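Local coordinates for nitrogenase iron-molybdenum cofactor biosynthesis protein NifB (Methanothermobacter thermautotrophicus, PDB 7JMA) that probably carries out the radical SAM-dependent carbide insertion that accompanies the coupling of two [4Fe-4S] clusters into the [8Fe-9S-C] precursor of the nitrogenase iron-molybdenum cofactor, at residues A[206-211]-A[249-254]; A[37-41]-A[119-123]; A[145-151]-A[166-171]; A[32-36]-A[62-66]; A[189-193]-A[217-221]. All blocks are in the same frame, centred on the assembly; numbering follows the deposited sequence.

Interaction 1: A[206-211]-A[249-254]; sequences IVDIAR and EVEKII
Val207, Ala210 and Arg211 belong to helix 206-216, an outer helix of the partial TIM barrel of the radical SAM fold. They pack on Glu249, Val250, Ile253 and Ile254 of the segment that begins in helix 240-251 and runs on past it. No hydrogen bond crosses between the two segments, so the contact rests on apolar surfaces. Ala210 is at its middle. Its CB points at the other segment and meets three branches: Val250 CG1 at 3.8 Å, Ile254 CG2 at 3.8 Å and Ile253 CG2 at 3.9 Å. The short side chain lets all three come close to the helix. Ile253 divides its work between two neighbours. With CG1 beside the backbone N (chi1 -69°), CG2 is left anti to it and rests on the backbone between Ala210 and Arg211. CG1 and CD1 take the other direction, toward Arg211. CD1 sits over the centre of one face of the Arg211 guanidinium, 4.0 Å from Arg211 CZ, and the two side chains cross at about a right angle. Val207 uses CG1 for most of its touching. This methyl reaches Glu249 CB at 3.8 Å and Ile253 CD1 at 4.0 Å, while Ile206 CG2 meets Val250 CG2 at 3.8 Å. Arg211 and Glu249 are exposed, with Arg211 NH2 and Glu249 OE2 6.2 Å apart, too far for a direct salt bridge. On the inner side Ile206, Ala210 and Val250 all touch Met221 of strand 220-225. Ile206 also reaches Leu197 of strand 190-197.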
# COMPACT_ATOMS: atom_id res chain seq x y z
N ILE A 206 12.22 3.34 11.31
CA ILE A 206 11.63 3.90 10.10
C ILE A 206 12.71 4.35 9.12
O ILE A 206 12.52 4.23 7.90
CB ILE A 206 10.68 5.06 10.46
CG1 ILE A 206 9.63 4.59 11.47
CG2 ILE A 206 10.01 5.60 9.22
CD1 ILE A 206 8.65 3.60 10.94
N VAL A 207 13.85 4.85 9.60
CA VAL A 207 14.89 5.27 8.65
C VAL A 207 15.51 4.05 7.95
O VAL A 207 15.96 4.15 6.81
CB VAL A 207 15.96 6.14 9.34
CG1 VAL A 207 15.45 7.56 9.53
CG2 VAL A 207 16.37 5.54 10.66
N ASP A 208 15.54 2.90 8.62
CA ASP A 208 15.97 1.67 7.96
C ASP A 208 15.01 1.30 6.83
O ASP A 208 15.44 0.91 5.74
CB ASP A 208 16.07 0.51 8.95
CG ASP A 208 16.99 0.81 10.11
OD1 ASP A 208 18.11 1.31 9.86
OD2 ASP A 208 16.59 0.55 11.26
N ILE A 209 13.70 1.41 7.09
CA ILE A 209 12.72 1.20 6.03
C ILE A 209 13.03 2.13 4.86
O ILE A 209 13.11 1.70 3.70
CB ILE A 209 11.29 1.44 6.55
CG1 ILE A 209 10.96 0.46 7.68
CG2 ILE A 209 10.27 1.26 5.41
CD1 ILE A 209 9.63 0.76 8.31
N ALA A 210 13.21 3.42 5.15
CA ALA A 210 13.42 4.40 4.10
C ALA A 210 14.64 4.07 3.26
O ALA A 210 14.60 4.14 2.03
CB ALA A 210 13.54 5.80 4.71
N ARG A 211 15.75 3.70 3.91
CA ARG A 211 16.94 3.33 3.15
C ARG A 211 16.67 2.13 2.25
O ARG A 211 17.07 2.12 1.08
CB ARG A 211 18.11 3.03 4.10
CG ARG A 211 18.68 4.25 4.78
CD ARG A 211 19.89 3.88 5.62
NE ARG A 211 20.07 4.81 6.74
CZ ARG A 211 20.73 5.96 6.65
NH1 ARG A 211 21.28 6.33 5.50
NH2 ARG A 211 20.84 6.74 7.71
N GLU A 249 13.97 13.11 9.87
CA GLU A 249 15.06 12.17 9.64
C GLU A 249 14.88 11.43 8.32
O GLU A 249 15.83 11.25 7.56
CB GLU A 249 15.16 11.18 10.79
CG GLU A 249 16.38 11.41 11.69
CD GLU A 249 16.83 10.14 12.38
OE1 GLU A 249 15.98 9.46 13.00
OE2 GLU A 249 18.03 9.80 12.29
N VAL A 250 13.66 10.96 8.05
CA VAL A 250 13.41 10.22 6.82
C VAL A 250 13.67 11.10 5.61
O VAL A 250 14.17 10.64 4.58
CB VAL A 250 11.99 9.63 6.83
CG1 VAL A 250 11.65 9.02 5.47
CG2 VAL A 250 11.86 8.60 7.92
N GLU A 251 13.34 12.39 5.72
CA GLU A 251 13.51 13.34 4.62
C GLU A 251 14.96 13.42 4.15
O GLU A 251 15.22 13.76 2.99
CB GLU A 251 13.02 14.72 5.06
CG GLU A 251 12.47 15.58 3.94
CD GLU A 251 11.79 16.83 4.47
OE1 GLU A 251 12.41 17.54 5.30
OE2 GLU A 251 10.64 17.09 4.07
N LYS A 252 15.92 13.13 5.03
CA LYS A 252 17.32 13.14 4.61
C LYS A 252 17.65 11.97 3.69
O LYS A 252 18.70 11.99 3.04
CB LYS A 252 18.24 13.13 5.83
N ILE A 253 16.76 10.98 3.61
CA ILE A 253 16.99 9.77 2.83
C ILE A 253 16.10 9.72 1.60
O ILE A 253 16.55 9.34 0.52
CB ILE A 253 16.80 8.52 3.71
CG1 ILE A 253 17.94 8.44 4.74
CG2 ILE A 253 16.66 7.26 2.89
CD1 ILE A 253 17.47 8.15 6.14
N ILE A 254 14.84 10.12 1.73
CA ILE A 254 13.86 9.99 0.66
C ILE A 254 12.82 11.09 0.86
O ILE A 254 12.56 11.47 2.01
CB ILE A 254 13.24 8.58 0.67
CG1 ILE A 254 12.25 8.35 -0.48
CG2 ILE A 254 12.54 8.34 2.00
CD1 ILE A 254 11.88 6.90 -0.65

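Interaction 2: A[37-41]-A[119-123]; sequences RCNIH and NGLLL
Asn39 and Asn119 are joined by a direct side-chain hydrogen bond. Asn119 ND2 donates to Asn39 OD1 over 2.9 Å, and the bond is nearly straight, at 175° about the hydrogen. The donor lies in the carbonyl plane of Asn39, and the two amide planes are 30° apart. The other end of the Asn119 amide is also held. Its OD1 accepts from Leu121 N at 2.9 Å, which makes an Asx turn just before helix 123-132. A water completes the polar set. It donates to Asn119 OD1 at 2.9 Å and accepts from Asn39 ND2 and Leu122 N. The bonds on both ends of the Asn119 amide fix its rotation. Asn39 reaches this site with CG between its backbone N and carbonyl carbon (chi1 47°).

Packing contacts flank the amides. Ile40 CD1 comes to 3.4 Å from Asn119 ND2 and also touches Asn119 CB. Ile40 CG2 meets Leu121 CD2 at 4.0 Å, the two side chains running in opposite directions. Leu122 CD1 packs on Asn39 ND2 at 3.4 Å.

The contact adjoins a cluster site. Cys38, which stands next to Asn39, binds a [4Fe-4S] cluster together with Cys42 and Cys45; that cluster is absent here. The cysteines follow the CX3CX2C pattern of radical SAM enzymes. Asp91 holds the backbone N of Asn119 from another loop. Ile40 and Leu121 both pack on Val157 of strand 154-159 and on Leu173 of helix 166-186, while Leu122 touches Leu93.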
# COMPACT_ATOMS: atom_id res chain seq x y z
N ARG A 37 -11.43 -8.69 -0.21
CA ARG A 37 -10.57 -9.70 0.39
C ARG A 37 -9.22 -9.12 0.74
O ARG A 37 -8.59 -8.44 -0.09
CB ARG A 37 -10.39 -10.88 -0.56
CG ARG A 37 -9.66 -12.04 0.08
CD ARG A 37 -9.87 -13.32 -0.72
NE ARG A 37 -9.45 -13.15 -2.11
CZ ARG A 37 -9.39 -14.14 -2.98
NH1 ARG A 37 -9.73 -15.37 -2.60
NH2 ARG A 37 -9.00 -13.91 -4.23
N CYS A 38 -8.74 -9.43 1.94
CA CYS A 38 -7.35 -9.12 2.25
C CYS A 38 -6.62 -10.44 2.43
O CYS A 38 -7.23 -11.47 2.76
CB CYS A 38 -7.24 -8.21 3.49
SG CYS A 38 -5.57 -7.59 3.81
N ASN A 39 -5.31 -10.44 2.17
CA ASN A 39 -4.52 -11.66 2.22
C ASN A 39 -3.52 -11.69 3.38
O ASN A 39 -2.71 -12.62 3.46
CB ASN A 39 -3.79 -11.88 0.89
CG ASN A 39 -3.09 -10.64 0.38
OD1 ASN A 39 -3.04 -9.62 1.07
ND2 ASN A 39 -2.52 -10.73 -0.83
N ILE A 40 -3.56 -10.72 4.27
CA ILE A 40 -2.69 -10.72 5.44
C ILE A 40 -3.53 -10.28 6.62
O ILE A 40 -4.58 -9.65 6.46
CB ILE A 40 -1.46 -9.80 5.30
CG1 ILE A 40 -1.87 -8.33 5.42
CG2 ILE A 40 -0.68 -10.11 3.99
CD1 ILE A 40 -0.69 -7.34 5.26
N HIS A 41 -3.07 -10.60 7.82
CA HIS A 41 -3.65 -9.98 9.00
C HIS A 41 -2.56 -9.19 9.71
O HIS A 41 -1.65 -9.77 10.31
CB HIS A 41 -4.29 -10.98 9.96
CG HIS A 41 -5.03 -10.29 11.06
ND1 HIS A 41 -4.53 -10.17 12.34
CD2 HIS A 41 -6.18 -9.57 11.04
CE1 HIS A 41 -5.36 -9.44 13.07
NE2 HIS A 41 -6.37 -9.07 12.30
N ASN A 119 -0.67 -4.06 0.31
CA ASN A 119 0.43 -4.48 1.17
C ASN A 119 1.63 -5.02 0.37
O ASN A 119 2.69 -5.26 0.95
CB ASN A 119 -0.08 -5.50 2.19
CG ASN A 119 -0.73 -6.70 1.55
OD1 ASN A 119 -0.15 -7.30 0.64
ND2 ASN A 119 -1.90 -7.12 2.08
N GLY A 120 1.48 -5.22 -0.94
CA GLY A 120 2.58 -5.69 -1.77
C GLY A 120 2.79 -7.19 -1.83
O GLY A 120 3.65 -7.65 -2.60
N LEU A 121 2.03 -8.00 -1.07
CA LEU A 121 2.30 -9.43 -1.06
C LEU A 121 2.23 -10.03 -2.46
O LEU A 121 3.05 -10.88 -2.82
CB LEU A 121 1.31 -10.15 -0.14
CG LEU A 121 1.54 -11.65 -0.03
CD1 LEU A 121 2.88 -12.02 0.62
CD2 LEU A 121 0.38 -12.27 0.79
N LEU A 122 1.26 -9.60 -3.27
CA LEU A 122 1.05 -10.16 -4.60
C LEU A 122 1.74 -9.35 -5.69
O LEU A 122 1.51 -9.62 -6.88
CB LEU A 122 -0.44 -10.24 -4.92
CG LEU A 122 -1.13 -11.29 -4.06
CD1 LEU A 122 -2.65 -11.16 -4.17
CD2 LEU A 122 -0.66 -12.67 -4.50
N LEU A 123 2.55 -8.36 -5.32
CA LEU A 123 3.18 -7.51 -6.34
C LEU A 123 4.09 -8.27 -7.28
O LEU A 123 4.04 -8.00 -8.49
CB LEU A 123 3.96 -6.37 -5.68
CG LEU A 123 3.11 -5.14 -5.42
CD1 LEU A 123 3.96 -4.07 -4.73
CD2 LEU A 123 2.52 -4.61 -6.73
O HOH W 1 -1.13 -8.17 -1.90

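Interaction 3: A[145-151]-A[166-171]; sequences VDPEIGE and GREAFE
Phe170, near the start of helix 166-186, packs its ring against Gly150 of the short helix 147-150. Both elements belong to the radical SAM fold, and the antiparallel strands 154-159 and 162-165 link them. The main apolar contact is a CH-pi interaction. Gly150 CA stands 3.5 Å from the centroid of the Phe170 ring and only 14° off its normal, so it sits squarely over the face. Gly150 has no side chain, which lets the helix backbone come right down on the ring. Val145 CA approaches the edge of the same ring, near its plane. Pro147 CA lies 3.6 Å from Phe170 CE2. Phe170 has CG anti to its backbone N (chi1 172°), which sends the ring across to the short helix. Tyr154 of strand 154-159 also touches Phe170.

Arg167 takes part in both packing and charge pairing. Pro147 CB sits over the centre of one face of its guanidinium, 3.7 Å from Arg167 CZ. Glu151 OE1 lies at the edge of that group and forms a salt bridge with Arg167 NE; the hydrogen bond within it is weak, at 3.4 Å. The carboxylate and guanidinium planes are 68° apart. Arg167 NH1 forms a second salt bridge with Glu171 OE2 at 3.1 Å, its hydrogen bond also weak. The three residues make a small network at the surface.

A capping bond starts the short helix. Asp146 is its N-cap, and Glu148 N donates to Asp146 OD2 at 3.1 Å, meeting the oxygen from above the carboxylate plane.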
# COMPACT_ATOMS: atom_id res chain seq x y z
N VAL A 145 11.43 -3.77 7.93
CA VAL A 145 12.31 -4.56 7.09
C VAL A 145 13.19 -5.51 7.90
O VAL A 145 13.97 -6.27 7.32
CB VAL A 145 13.17 -3.66 6.18
CG1 VAL A 145 12.24 -2.85 5.30
CG2 VAL A 145 14.08 -2.75 7.00
N ASP A 146 13.06 -5.49 9.22
CA ASP A 146 13.83 -6.36 10.10
C ASP A 146 12.87 -7.36 10.72
O ASP A 146 11.90 -6.95 11.37
CB ASP A 146 14.52 -5.51 11.17
CG ASP A 146 14.91 -6.28 12.41
OD1 ASP A 146 14.98 -5.63 13.47
OD2 ASP A 146 15.17 -7.50 12.35
N PRO A 147 13.09 -8.67 10.54
CA PRO A 147 12.07 -9.65 10.95
C PRO A 147 11.81 -9.69 12.45
O PRO A 147 10.72 -10.11 12.86
CB PRO A 147 12.63 -10.99 10.45
CG PRO A 147 13.69 -10.63 9.46
CD PRO A 147 14.24 -9.31 9.88
N GLU A 148 12.76 -9.28 13.28
CA GLU A 148 12.48 -9.25 14.71
C GLU A 148 11.45 -8.18 15.05
O GLU A 148 10.78 -8.29 16.08
CB GLU A 148 13.76 -9.03 15.51
CG GLU A 148 14.22 -7.60 15.55
CD GLU A 148 15.31 -7.35 16.58
OE1 GLU A 148 15.97 -8.32 17.00
OE2 GLU A 148 15.51 -6.17 16.95
N ILE A 149 11.32 -7.16 14.20
CA ILE A 149 10.27 -6.16 14.37
C ILE A 149 9.02 -6.55 13.60
O ILE A 149 7.90 -6.41 14.11
CB ILE A 149 10.79 -4.78 13.93
CG1 ILE A 149 11.90 -4.30 14.87
CG2 ILE A 149 9.64 -3.77 13.84
CD1 ILE A 149 12.58 -3.03 14.42
N GLY A 150 9.19 -7.06 12.37
CA GLY A 150 8.04 -7.39 11.54
C GLY A 150 7.20 -8.53 12.10
O GLY A 150 5.98 -8.55 11.92
N GLU A 151 7.84 -9.48 12.78
CA GLU A 151 7.10 -10.60 13.35
C GLU A 151 6.13 -10.15 14.43
O GLU A 151 5.19 -10.89 14.75
CB GLU A 151 8.07 -11.63 13.92
CG GLU A 151 8.74 -11.19 15.20
CD GLU A 151 9.89 -12.09 15.60
OE1 GLU A 151 10.20 -13.04 14.85
OE2 GLU A 151 10.48 -11.85 16.68
N GLY A 166 3.62 -15.85 12.04
CA GLY A 166 4.73 -15.35 12.83
C GLY A 166 5.85 -14.83 11.96
O GLY A 166 5.63 -14.09 11.00
N ARG A 167 7.07 -15.23 12.32
CA ARG A 167 8.23 -14.69 11.63
C ARG A 167 8.23 -15.07 10.16
O ARG A 167 8.51 -14.23 9.30
CB ARG A 167 9.51 -15.17 12.32
CG ARG A 167 10.76 -14.59 11.69
CD ARG A 167 12.01 -15.21 12.28
NE ARG A 167 12.80 -14.23 13.00
CZ ARG A 167 13.97 -13.76 12.58
NH1 ARG A 167 14.49 -14.19 11.44
NH2 ARG A 167 14.62 -12.86 13.30
N GLU A 168 7.88 -16.33 9.85
CA GLU A 168 7.83 -16.75 8.45
C GLU A 168 6.81 -15.93 7.67
O GLU A 168 7.02 -15.63 6.49
CB GLU A 168 7.51 -18.23 8.35
CG GLU A 168 7.61 -18.76 6.93
CD GLU A 168 7.56 -20.28 6.84
OE1 GLU A 168 8.41 -20.86 6.12
OE2 GLU A 168 6.68 -20.89 7.49
N ALA A 169 5.68 -15.59 8.30
CA ALA A 169 4.71 -14.73 7.62
C ALA A 169 5.33 -13.40 7.22
O ALA A 169 5.22 -12.97 6.06
CB ALA A 169 3.48 -14.51 8.52
N PHE A 170 6.00 -12.72 8.15
CA PHE A 170 6.62 -11.44 7.80
C PHE A 170 7.70 -11.62 6.74
O PHE A 170 7.87 -10.76 5.85
CB PHE A 170 7.22 -10.75 9.02
CG PHE A 170 8.02 -9.55 8.65
CD1 PHE A 170 7.38 -8.38 8.27
CD2 PHE A 170 9.41 -9.60 8.59
CE1 PHE A 170 8.12 -7.25 7.89
CE2 PHE A 170 10.14 -8.49 8.20
CZ PHE A 170 9.49 -7.32 7.85
N GLU A 171 8.50 -12.68 6.84
CA GLU A 171 9.59 -12.84 5.89
C GLU A 171 9.06 -13.01 4.47
O GLU A 171 9.63 -12.47 3.51
CB GLU A 171 10.46 -14.03 6.30
CG GLU A 171 11.29 -13.73 7.54
CD GLU A 171 12.03 -14.95 8.07
OE1 GLU A 171 11.63 -16.09 7.75
OE2 GLU A 171 13.02 -14.75 8.81

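Interaction 4: A[32-36]-A[62-66]; sequences VPIAP and LMTAD
Leu62 and Met63 fit their side chains around the bend made by Pro33, Ile34 and Pro36. The Leu62 side chain fits between the Pro36 ring and the Pro33 carbonyl. Its CD1 meets Pro36 CB at 3.9 Å, and the side chains cross at about a right angle. Its CD2 presses on Pro33 O at 3.2 Å. With chi1 at -86°, Leu62 CG lies anti to the carbonyl carbon, which turns both methyls toward the bend. Met63 goes the other way and passes obliquely over the Pro33 ring. Its chain is extended beyond CG, so CG, SD and CE all stay near Pro33 CD, and CE reaches that atom at 3.9 Å. Ile34 brings a bump of its own. Its CG2 lies against Met63 O at 3.5 Å and Met63 CB at 4.0 Å.

One hydrogen bond joins the two backbones between these bumps. Met63 N donates to Pro33 O at 3.1 Å, with the donor tilted 27° from the carbonyl plane.

In the radical SAM fold, segment 32-36 leads from strand 29-31 to Cys38, the first of the three cysteines (with Cys42 and Cys45) that bind one [4Fe-4S] cluster. Segment 62-66 takes the chain up again after the unmodelled residues 45-61 and leads into helix 65-76. Thr64 is the N-cap of that helix, and its OG1 accepts from Asp67 N. Ile34 and Ala65 both touch Phe101 of helix 96-108, and Met63 touches His71.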
# COMPACT_ATOMS: atom_id res chain seq x y z
N VAL A 32 -12.90 3.57 -5.33
CA VAL A 32 -14.06 2.68 -5.43
C VAL A 32 -13.82 1.47 -4.54
O VAL A 32 -12.73 0.89 -4.58
CB VAL A 32 -14.32 2.25 -6.89
CG1 VAL A 32 -14.76 3.46 -7.71
CG2 VAL A 32 -13.09 1.60 -7.49
N PRO A 33 -14.83 1.05 -3.72
CA PRO A 33 -14.64 -0.10 -2.82
C PRO A 33 -15.00 -1.42 -3.48
O PRO A 33 -16.13 -1.91 -3.34
CB PRO A 33 -15.60 0.21 -1.66
CG PRO A 33 -16.75 0.94 -2.33
CD PRO A 33 -16.13 1.71 -3.52
N ILE A 34 -14.05 -2.02 -4.19
CA ILE A 34 -14.32 -3.21 -4.98
C ILE A 34 -13.42 -4.37 -4.59
O ILE A 34 -13.41 -5.40 -5.26
CB ILE A 34 -14.16 -2.92 -6.48
CG1 ILE A 34 -12.73 -2.48 -6.75
CG2 ILE A 34 -15.16 -1.86 -6.93
CD1 ILE A 34 -12.42 -2.28 -8.20
N ALA A 35 -12.63 -4.22 -3.52
CA ALA A 35 -11.58 -5.20 -3.19
C ALA A 35 -11.77 -5.68 -1.76
O ALA A 35 -11.03 -5.27 -0.85
CB ALA A 35 -10.19 -4.60 -3.42
N PRO A 36 -12.76 -6.54 -1.51
CA PRO A 36 -13.07 -6.90 -0.12
C PRO A 36 -12.02 -7.78 0.54
O PRO A 36 -11.78 -7.65 1.75
CB PRO A 36 -14.41 -7.63 -0.24
CG PRO A 36 -14.41 -8.19 -1.60
CD PRO A 36 -13.72 -7.13 -2.46
N LEU A 62 -20.14 -2.19 -0.90
CA LEU A 62 -19.27 -2.78 -1.92
C LEU A 62 -19.87 -2.58 -3.31
O LEU A 62 -21.08 -2.55 -3.47
CB LEU A 62 -19.07 -4.28 -1.66
CG LEU A 62 -17.96 -4.73 -0.71
CD1 LEU A 62 -17.99 -6.25 -0.59
CD2 LEU A 62 -16.59 -4.26 -1.18
N MET A 63 -19.01 -2.47 -4.32
CA MET A 63 -19.45 -2.32 -5.70
C MET A 63 -18.89 -3.45 -6.55
O MET A 63 -17.82 -4.00 -6.27
CB MET A 63 -19.00 -0.98 -6.32
CG MET A 63 -19.38 0.26 -5.53
SD MET A 63 -18.81 1.74 -6.41
CE MET A 63 -19.30 3.05 -5.29
N THR A 64 -19.63 -3.80 -7.60
CA THR A 64 -19.05 -4.55 -8.69
C THR A 64 -18.16 -3.62 -9.52
O THR A 64 -18.25 -2.39 -9.43
CB THR A 64 -20.14 -5.16 -9.57
OG1 THR A 64 -20.73 -4.13 -10.36
CG2 THR A 64 -21.22 -5.81 -8.71
N ALA A 65 -17.30 -4.22 -10.35
CA ALA A 65 -16.45 -3.41 -11.21
C ALA A 65 -17.28 -2.52 -12.14
O ALA A 65 -16.94 -1.35 -12.36
CB ALA A 65 -15.51 -4.31 -12.02
N ASP A 66 -18.39 -3.05 -12.66
CA ASP A 66 -19.21 -2.26 -13.56
C ASP A 66 -19.98 -1.18 -12.81
O ASP A 66 -20.19 -0.08 -13.34
CB ASP A 66 -20.15 -3.16 -14.35
CG ASP A 66 -19.45 -3.87 -15.49
OD1 ASP A 66 -18.93 -3.17 -16.40
OD2 ASP A 66 -19.41 -5.11 -15.50

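Interaction 5: A[189-193]-A[217-221]; sequences IIVKV and GASLM
Ser219 N donates to Val191 O at 2.8 Å, in a bond close to straight at 170°. The second direct bond runs the other way, from Val193 N to Leu220 O at 2.9 Å. A water bridges the start of the pairing: it donates to Gly217 O at 2.6 Å, accepts from Val191 N, and is also hydrogen-bonded to Ser219 OG. Leu220 N is buried and has no partner. Two CA-H...O contacts support the pairing, the shorter from Met221 CA to Val193 O at 3.2 Å.

The strands are parallel neighbours in the barrel sheet, joined by helix 206-216 as a beta-alpha-beta crossover. Gly217 ends that helix in a Schellman motif.

Lys192 and Leu220 share one face of the sheet. Their side chains lie side by side and point the same way, with Lys192 CD 4.1 Å from Leu220 CD2. The Lys192 side chain is about 7 Å from that of Cys115, a ligand of a [4Fe-4S] cluster absent here. Val193 and Met221 share the face turned to helix 206-216. Val193 CG2 meets Ala218 CB at 3.8 Å, and both residues touch Val213 of the helix.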
# COMPACT_ATOMS: atom_id res chain seq x y z
N ILE A 189 6.13 2.80 -12.84
CA ILE A 189 5.05 3.11 -11.92
C ILE A 189 5.63 3.81 -10.71
O ILE A 189 6.63 3.35 -10.15
CB ILE A 189 4.31 1.83 -11.51
CG1 ILE A 189 3.58 1.26 -12.73
CG2 ILE A 189 3.44 2.12 -10.31
CD1 ILE A 189 3.09 -0.18 -12.57
N ILE A 190 5.03 4.93 -10.32
CA ILE A 190 5.50 5.67 -9.15
C ILE A 190 5.18 4.88 -7.90
O ILE A 190 4.01 4.55 -7.67
CB ILE A 190 4.86 7.06 -9.08
CG1 ILE A 190 5.18 7.88 -10.34
CG2 ILE A 190 5.25 7.78 -7.80
CD1 ILE A 190 4.28 9.08 -10.47
N VAL A 191 6.18 4.58 -7.08
CA VAL A 191 5.95 3.82 -5.85
C VAL A 191 6.02 4.77 -4.68
O VAL A 191 7.05 5.44 -4.46
CB VAL A 191 6.95 2.66 -5.68
CG1 VAL A 191 6.65 1.91 -4.35
CG2 VAL A 191 6.85 1.72 -6.84
N LYS A 192 4.93 4.84 -3.92
CA LYS A 192 4.88 5.56 -2.66
C LYS A 192 4.84 4.52 -1.55
O LYS A 192 4.14 3.51 -1.67
CB LYS A 192 3.65 6.46 -2.60
CG LYS A 192 3.58 7.44 -3.78
CD LYS A 192 2.33 8.30 -3.71
CE LYS A 192 2.34 9.36 -4.82
NZ LYS A 192 1.00 9.99 -5.01
N VAL A 193 5.60 4.73 -0.48
CA VAL A 193 5.62 3.78 0.63
C VAL A 193 4.94 4.43 1.83
O VAL A 193 5.31 5.54 2.23
CB VAL A 193 7.05 3.32 0.95
CG1 VAL A 193 7.11 2.57 2.29
CG2 VAL A 193 7.56 2.41 -0.17
N GLY A 217 13.71 1.48 -5.28
CA GLY A 217 13.10 2.32 -6.30
C GLY A 217 11.91 3.15 -5.87
O GLY A 217 11.28 3.80 -6.72
N ALA A 218 11.59 3.18 -4.57
CA ALA A 218 10.48 4.02 -4.11
C ALA A 218 10.80 5.49 -4.34
O ALA A 218 11.96 5.92 -4.31
CB ALA A 218 10.19 3.78 -2.62
N SER A 219 9.74 6.29 -4.56
CA SER A 219 9.85 7.72 -4.81
C SER A 219 9.53 8.60 -3.62
O SER A 219 10.01 9.74 -3.57
CB SER A 219 8.95 8.14 -5.97
OG SER A 219 9.40 7.59 -7.21
N LEU A 220 8.73 8.11 -2.68
CA LEU A 220 8.18 8.95 -1.64
C LEU A 220 7.81 8.05 -0.48
O LEU A 220 7.45 6.90 -0.68
CB LEU A 220 6.95 9.71 -2.16
CG LEU A 220 6.16 10.61 -1.22
CD1 LEU A 220 6.99 11.82 -0.88
CD2 LEU A 220 4.86 11.02 -1.90
N MET A 221 7.95 8.58 0.73
CA MET A 221 7.49 7.88 1.92
C MET A 221 6.46 8.73 2.63
O MET A 221 6.59 9.95 2.72
CB MET A 221 8.64 7.57 2.85
CG MET A 221 8.36 6.37 3.71
SD MET A 221 9.88 5.55 4.17
CE MET A 221 9.58 5.42 5.92
O HOH W 2 9.15 4.96 -7.67

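Interaction 4 opens first, at 32-36, and interaction 2 opens directly after it, at 37-41. Interaction 4 then closes at 62-66, beyond the unmodelled residues, and interaction 2 closes at 119-123, so the two cross. Together they tie the cluster-binding loop to the start of helix 65-76 and to the loop before helix 123-132. Interaction 3 closes a short loop from 145-151 to 166-171. Interactions 5 and 1 also cross: 189-193 and 206-211 open them, and 217-221 and 249-254 close them. Helix 206-216 carries the first segment of interaction 1 and connects the two strands of interaction 5. The two touch where Ile206 CG2 meets Met221 CE. Val145 of interaction 3 packs on the same helix at Asp208 and Ile209.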